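Local atomic coordinates of protein, Family 18 Chitinase (Crocus vernus, PDB entry 3SIM), a protein that probably binds chitin and hydrolyses its glycosidic bonds as a plant chitinase of glycosyl hydrolase family 18. Residues Lys134-Thr146 / Tyr168-Ile180. Sequence-based numbering, arbitrary orientation.
Sequences KNTFAECIGRLIT and YYLALFNEYKNAI
With chi1 at -62°, the CG of Y176 stands beside its own backbone N, anti to the carbonyl carbon, and the phenol ring is laid flat against G142; in L172 and F137 CG is instead anti to the backbone N, which carries both side chains to helix-helix contacts. The G142 CA sits over the centre of the Y176 ring, 3.4 Å from the centroid, in a CH-pi contact. A side chain on G142 would run into the ring, so the absence of a CB is what lets the backbone come so close. Y176 CE2 also reaches A138 O at 3.4 Å, and its OH comes near the E139 CA. Cutting Y176 back to an alanine would probably open a gap beside G142 and leave its CA without the aromatic face that covers it. L172 is a knob in the hole formed by F137, A138, I141 and G142: CD1 lies 3.6 Å from A138 O, while CD2 presses on I141 CG2 at 3.5 Å. Farther along, F137 turns its edge to the face of Y169, CZ to CZ 3.8 Å, in a T-shaped pair with planes 81° apart; Y169 OH is hydrogen-bonded to Y126 O. A138 CB packs on the L172 backbone, and beyond Y176 I145 CG2 meets A179 CB at 3.7 Å. Segments 134-146 and 168-175 cross at -48°, their axes 8.3 Å apart at closest approach. Their helices, 134-150 and 166-175, flank strand 156-159, against which L172, Y169 and I145 rest, as neighbouring outer helices do in the TIM barrel of family 18 chitinases.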
loop_
_atom_site.group_PDB
_atom_site.type_symbol
_atom_site.label_atom_id
_atom_site.label_comp_id
_atom_site.label_asym_id
_atom_site.label_seq_id
_atom_site.Cartn_x
_atom_site.Cartn_y
_atom_site.Cartn_z
ATOM N N LYS A 134 -7.241 -6.475 18.140
ATOM C CA LYS A 134 -6.517 -7.194 17.087
ATOM C C LYS A 134 -7.338 -8.296 16.412
ATOM O O LYS A 134 -7.218 -8.496 15.241
ATOM C CB LYS A 134 -5.161 -7.736 17.544
ATOM C CG LYS A 134 -5.169 -8.731 18.691
ATOM C CD LYS A 134 -3.836 -8.930 19.359
ATOM C CE LYS A 134 -3.915 -9.821 20.585
ATOM N NZ LYS A 134 -2.662 -9.983 21.254
ATOM N N ASN A 135 -8.103 -9.027 17.189
ATOM C CA ASN A 135 -8.937 -10.074 16.627
ATOM C C ASN A 135 -10.072 -9.581 15.712
ATOM O O ASN A 135 -10.325 -10.152 14.700
ATOM C CB ASN A 135 -9.386 -11.053 17.705
ATOM C CG ASN A 135 -8.226 -11.848 18.291
ATOM O OD1 ASN A 135 -7.317 -12.198 17.620
ATOM N ND2 ASN A 135 -8.276 -12.081 19.521
ATOM N N THR A 136 -10.717 -8.504 16.133
ATOM C CA THR A 136 -11.798 -7.853 15.413
ATOM C C THR A 136 -11.338 -7.321 14.055
ATOM O O THR A 136 -11.957 -7.571 13.076
ATOM C CB THR A 136 -12.497 -6.708 16.276
ATOM O OG1 THR A 136 -13.170 -7.259 17.404
ATOM C CG2 THR A 136 -13.430 -5.903 15.443
ATOM N N PHE A 137 -10.190 -6.660 14.060
ATOM C CA PHE A 137 -9.457 -6.237 12.859
ATOM C C PHE A 137 -9.042 -7.414 11.965
ATOM O O PHE A 137 -9.275 -7.392 10.838
ATOM C CB PHE A 137 -8.160 -5.457 13.262
ATOM C CG PHE A 137 -7.330 -4.936 12.091
ATOM C CD1 PHE A 137 -7.810 -3.943 11.231
ATOM C CD2 PHE A 137 -6.094 -5.442 11.830
ATOM C CE1 PHE A 137 -6.996 -3.509 10.171
ATOM C CE2 PHE A 137 -5.362 -4.994 10.796
ATOM C CZ PHE A 137 -5.773 -4.036 10.000
ATOM N N ALA A 138 -8.457 -8.451 12.524
ATOM C CA ALA A 138 -8.062 -9.600 11.749
ATOM C C ALA A 138 -9.234 -10.294 11.032
ATOM O O ALA A 138 -9.128 -10.609 9.913
ATOM C CB ALA A 138 -7.294 -10.583 12.600
ATOM N N GLU A 139 -10.319 -10.484 11.747
ATOM C CA GLU A 139 -11.539 -11.059 11.245
ATOM C C GLU A 139 -12.236 -10.227 10.172
ATOM O O GLU A 139 -12.534 -10.771 9.194
ATOM C CB GLU A 139 -12.544 -11.321 12.353
ATOM C CG GLU A 139 -12.436 -12.565 13.096
ATOM C CD GLU A 139 -13.442 -12.667 14.272
ATOM O OE1 GLU A 139 -14.665 -12.568 14.054
ATOM O OE2 GLU A 139 -12.967 -12.848 15.395
ATOM N N CYS A 140 -12.386 -8.923 10.371
ATOM C CA CYS A 140 -12.979 -8.045 9.402
ATOM C C CYS A 140 -12.173 -8.025 8.076
ATOM O O CYS A 140 -12.733 -8.276 7.040
ATOM C CB CYS A 140 -13.053 -6.613 9.958
ATOM S SG CYS A 140 -14.346 -6.187 11.143
ATOM N N ILE A 141 -10.880 -7.752 8.161
ATOM C CA ILE A 141 -10.034 -7.727 7.000
ATOM C C ILE A 141 -9.886 -9.092 6.321
ATOM O O ILE A 141 -9.923 -9.164 5.142
ATOM C CB ILE A 141 -8.648 -7.087 7.248
ATOM C CG1 ILE A 141 -8.807 -5.735 7.928
ATOM C CG2 ILE A 141 -7.828 -7.003 5.980
ATOM C CD1 ILE A 141 -9.448 -4.728 7.114
ATOM N N GLY A 142 -9.697 -10.127 7.121
ATOM C CA GLY A 142 -9.566 -11.477 6.603
ATOM C C GLY A 142 -10.818 -11.908 5.848
ATOM O O GLY A 142 -10.696 -12.299 4.751
ATOM N N ARG A 143 -12.005 -11.707 6.411
ATOM C CA ARG A 143 -13.241 -12.014 5.714
ATOM C C ARG A 143 -13.417 -11.175 4.430
ATOM O O ARG A 143 -13.738 -11.697 3.454
ATOM C CB ARG A 143 -14.473 -11.927 6.624
ATOM C CG ARG A 143 -14.640 -13.112 7.554
ATOM C CD ARG A 143 -15.746 -12.953 8.592
ATOM N NE ARG A 143 -17.055 -12.736 8.041
ATOM C CZ ARG A 143 -18.156 -12.563 8.750
ATOM N NH1 ARG A 143 -19.283 -12.357 8.133
ATOM N NH2 ARG A 143 -18.119 -12.573 10.048
ATOM N N LEU A 144 -13.093 -9.896 4.467
ATOM C CA LEU A 144 -13.164 -9.046 3.291
ATOM C C LEU A 144 -12.273 -9.530 2.140
ATOM O O LEU A 144 -12.781 -9.696 1.104
ATOM C CB LEU A 144 -12.644 -7.664 3.644
ATOM C CG LEU A 144 -13.062 -6.378 2.946
ATOM C CD1 LEU A 144 -12.004 -5.273 2.934
ATOM C CD2 LEU A 144 -13.819 -6.498 1.656
ATOM N N ILE A 145 -11.003 -9.775 2.366
ATOM C CA ILE A 145 -10.144 -10.233 1.307
ATOM C C ILE A 145 -10.591 -11.599 0.747
ATOM O O ILE A 145 -10.707 -11.728 -0.397
ATOM C CB ILE A 145 -8.704 -10.295 1.774
ATOM C CG1 ILE A 145 -8.227 -8.903 2.163
ATOM C CG2 ILE A 145 -7.807 -10.977 0.741
ATOM C CD1 ILE A 145 -7.023 -8.886 2.949
ATOM N N THR A 146 -10.915 -12.521 1.629
ATOM C CA THR A 146 -11.306 -13.869 1.298
ATOM C C THR A 146 -12.558 -13.820 0.412
ATOM O O THR A 146 -12.546 -14.382 -0.634
ATOM C CB THR A 146 -11.538 -14.767 2.569
ATOM O OG1 THR A 146 -10.335 -14.973 3.304
ATOM C CG2 THR A 146 -12.065 -16.084 2.167
ATOM N N TYR A 168 -1.285 -5.971 15.454
ATOM C CA TYR A 168 -2.491 -5.994 14.633
ATOM C C TYR A 168 -2.377 -6.712 13.292
ATOM O O TYR A 168 -3.109 -7.589 13.018
ATOM C CB TYR A 168 -3.009 -4.565 14.449
ATOM C CG TYR A 168 -3.194 -3.840 15.755
ATOM C CD1 TYR A 168 -4.271 -4.076 16.540
ATOM C CD2 TYR A 168 -2.220 -2.993 16.228
ATOM C CE1 TYR A 168 -4.414 -3.484 17.724
ATOM C CE2 TYR A 168 -2.364 -2.351 17.434
ATOM C CZ TYR A 168 -3.464 -2.612 18.188
ATOM O OH TYR A 168 -3.644 -1.981 19.367
ATOM N N TYR A 169 -1.343 -6.365 12.551
ATOM C CA TYR A 169 -0.968 -7.033 11.322
ATOM C C TYR A 169 -0.541 -8.514 11.428
ATOM O O TYR A 169 -0.830 -9.286 10.588
ATOM C CB TYR A 169 -0.052 -6.156 10.450
ATOM C CG TYR A 169 -0.799 -4.961 9.894
ATOM C CD1 TYR A 169 -1.586 -5.110 8.788
ATOM C CD2 TYR A 169 -0.797 -3.716 10.527
ATOM C CE1 TYR A 169 -2.312 -4.112 8.297
ATOM C CE2 TYR A 169 -1.530 -2.669 10.014
ATOM C CZ TYR A 169 -2.306 -2.881 8.897
ATOM O OH TYR A 169 -3.035 -1.940 8.353
ATOM N N LEU A 170 0.176 -8.860 12.471
ATOM C CA LEU A 170 0.534 -10.243 12.753
ATOM C C LEU A 170 -0.678 -11.141 13.045
ATOM O O LEU A 170 -0.755 -12.214 12.602
ATOM C CB LEU A 170 1.629 -10.381 13.826
ATOM C CG LEU A 170 3.081 -10.020 13.448
ATOM C CD1 LEU A 170 3.916 -9.879 14.644
ATOM C CD2 LEU A 170 3.636 -10.987 12.439
ATOM N N ALA A 171 -1.619 -10.615 13.776
ATOM C CA ALA A 171 -2.872 -11.305 13.986
ATOM C C ALA A 171 -3.569 -11.564 12.635
ATOM O O ALA A 171 -3.946 -12.622 12.399
ATOM C CB ALA A 171 -3.757 -10.539 14.850
ATOM N N LEU A 172 -3.636 -10.568 11.778
ATOM C CA LEU A 172 -4.250 -10.715 10.475
ATOM C C LEU A 172 -3.510 -11.743 9.600
ATOM O O LEU A 172 -4.108 -12.584 9.001
ATOM C CB LEU A 172 -4.327 -9.380 9.735
ATOM C CG LEU A 172 -4.824 -9.296 8.285
ATOM C CD1 LEU A 172 -6.110 -9.997 8.105
ATOM C CD2 LEU A 172 -4.928 -7.889 7.750
ATOM N N PHE A 173 -2.191 -11.638 9.598
ATOM C CA PHE A 173 -1.302 -12.537 8.834
ATOM C C PHE A 173 -1.335 -14.007 9.299
ATOM O O PHE A 173 -1.561 -14.831 8.509
ATOM C CB PHE A 173 0.135 -11.998 8.730
ATOM C CG PHE A 173 1.086 -12.891 7.943
ATOM C CD1 PHE A 173 1.919 -13.759 8.580
ATOM C CD2 PHE A 173 1.142 -12.843 6.570
ATOM C CE1 PHE A 173 2.768 -14.538 7.868
ATOM C CE2 PHE A 173 1.999 -13.624 5.872
ATOM C CZ PHE A 173 2.811 -14.468 6.529
ATOM N N ASN A 174 -1.165 -14.265 10.588
ATOM C CA ASN A 174 -1.270 -15.581 11.151
ATOM C C ASN A 174 -2.666 -16.222 10.993
ATOM O O ASN A 174 -2.752 -17.356 10.718
ATOM C CB ASN A 174 -0.815 -15.620 12.604
ATOM C CG ASN A 174 0.658 -15.280 12.787
ATOM O OD1 ASN A 174 1.000 -14.640 13.707
ATOM N ND2 ASN A 174 1.482 -15.727 11.920
ATOM N N GLU A 175 -3.708 -15.448 11.162
ATOM C CA GLU A 175 -5.057 -15.889 10.852
ATOM C C GLU A 175 -5.483 -16.137 9.370
ATOM O O GLU A 175 -6.364 -16.890 9.145
ATOM C CB GLU A 175 -6.113 -15.096 11.637
ATOM C CG GLU A 175 -5.962 -15.169 13.152
ATOM C CD GLU A 175 -6.938 -14.248 13.894
ATOM O OE1 GLU A 175 -8.064 -14.163 13.518
ATOM O OE2 GLU A 175 -6.612 -13.618 14.876
ATOM N N TYR A 176 -4.918 -15.400 8.427
ATOM C CA TYR A 176 -5.295 -15.408 7.011
ATOM C C TYR A 176 -4.119 -15.422 6.010
ATOM O O TYR A 176 -4.173 -14.775 5.016
ATOM C CB TYR A 176 -6.291 -14.280 6.669
ATOM C CG TYR A 176 -7.608 -14.353 7.397
ATOM C CD1 TYR A 176 -8.698 -14.912 6.823
ATOM C CD2 TYR A 176 -7.710 -13.910 8.685
ATOM C CE1 TYR A 176 -9.918 -14.999 7.515
ATOM C CE2 TYR A 176 -8.839 -14.000 9.392
ATOM C CZ TYR A 176 -9.987 -14.543 8.817
ATOM O OH TYR A 176 -11.127 -14.606 9.538
ATOM N N LYS A 177 -3.092 -16.197 6.280
ATOM C CA LYS A 177 -1.828 -16.186 5.520
ATOM C C LYS A 177 -2.019 -16.511 4.040
ATOM O O LYS A 177 -1.446 -15.868 3.235
ATOM C CB LYS A 177 -0.704 -17.003 6.186
ATOM C CG LYS A 177 0.216 -17.764 5.247
ATOM C CD LYS A 177 -0.300 -19.127 4.986
ATOM C CE LYS A 177 -0.053 -20.108 6.128
ATOM N NZ LYS A 177 -1.139 -21.042 6.309
ATOM N N ASN A 178 -2.901 -17.419 3.703
ATOM C CA ASN A 178 -3.194 -17.662 2.301
ATOM C C ASN A 178 -3.957 -16.585 1.523
ATOM O O ASN A 178 -4.061 -16.675 0.362
ATOM C CB ASN A 178 -3.903 -18.971 2.099
ATOM C CG ASN A 178 -5.208 -18.986 2.706
ATOM O OD1 ASN A 178 -6.139 -18.323 2.291
ATOM N N ALA A 179 -4.547 -15.620 2.192
ATOM C CA ALA A 179 -5.216 -14.509 1.535
ATOM C C ALA A 179 -4.358 -13.291 1.135
ATOM O O ALA A 179 -4.774 -12.499 0.335
ATOM C CB ALA A 179 -6.418 -14.058 2.325
ATOM N N ILE A 180 -3.192 -13.184 1.735
ATOM C CA ILE A 180 -2.252 -12.102 1.524
ATOM C C ILE A 180 -1.052 -12.493 0.591
ATOM O O ILE A 180 -0.266 -13.364 0.896
ATOM C CB ILE A 180 -1.730 -11.577 2.864
ATOM C CG1 ILE A 180 -2.832 -10.989 3.725
ATOM C CG2 ILE A 180 -0.720 -10.581 2.665
ATOM C CD1 ILE A 180 -2.635 -11.167 5.066
HETATM O O HOH W 1 -9.884 -13.498 15.115
#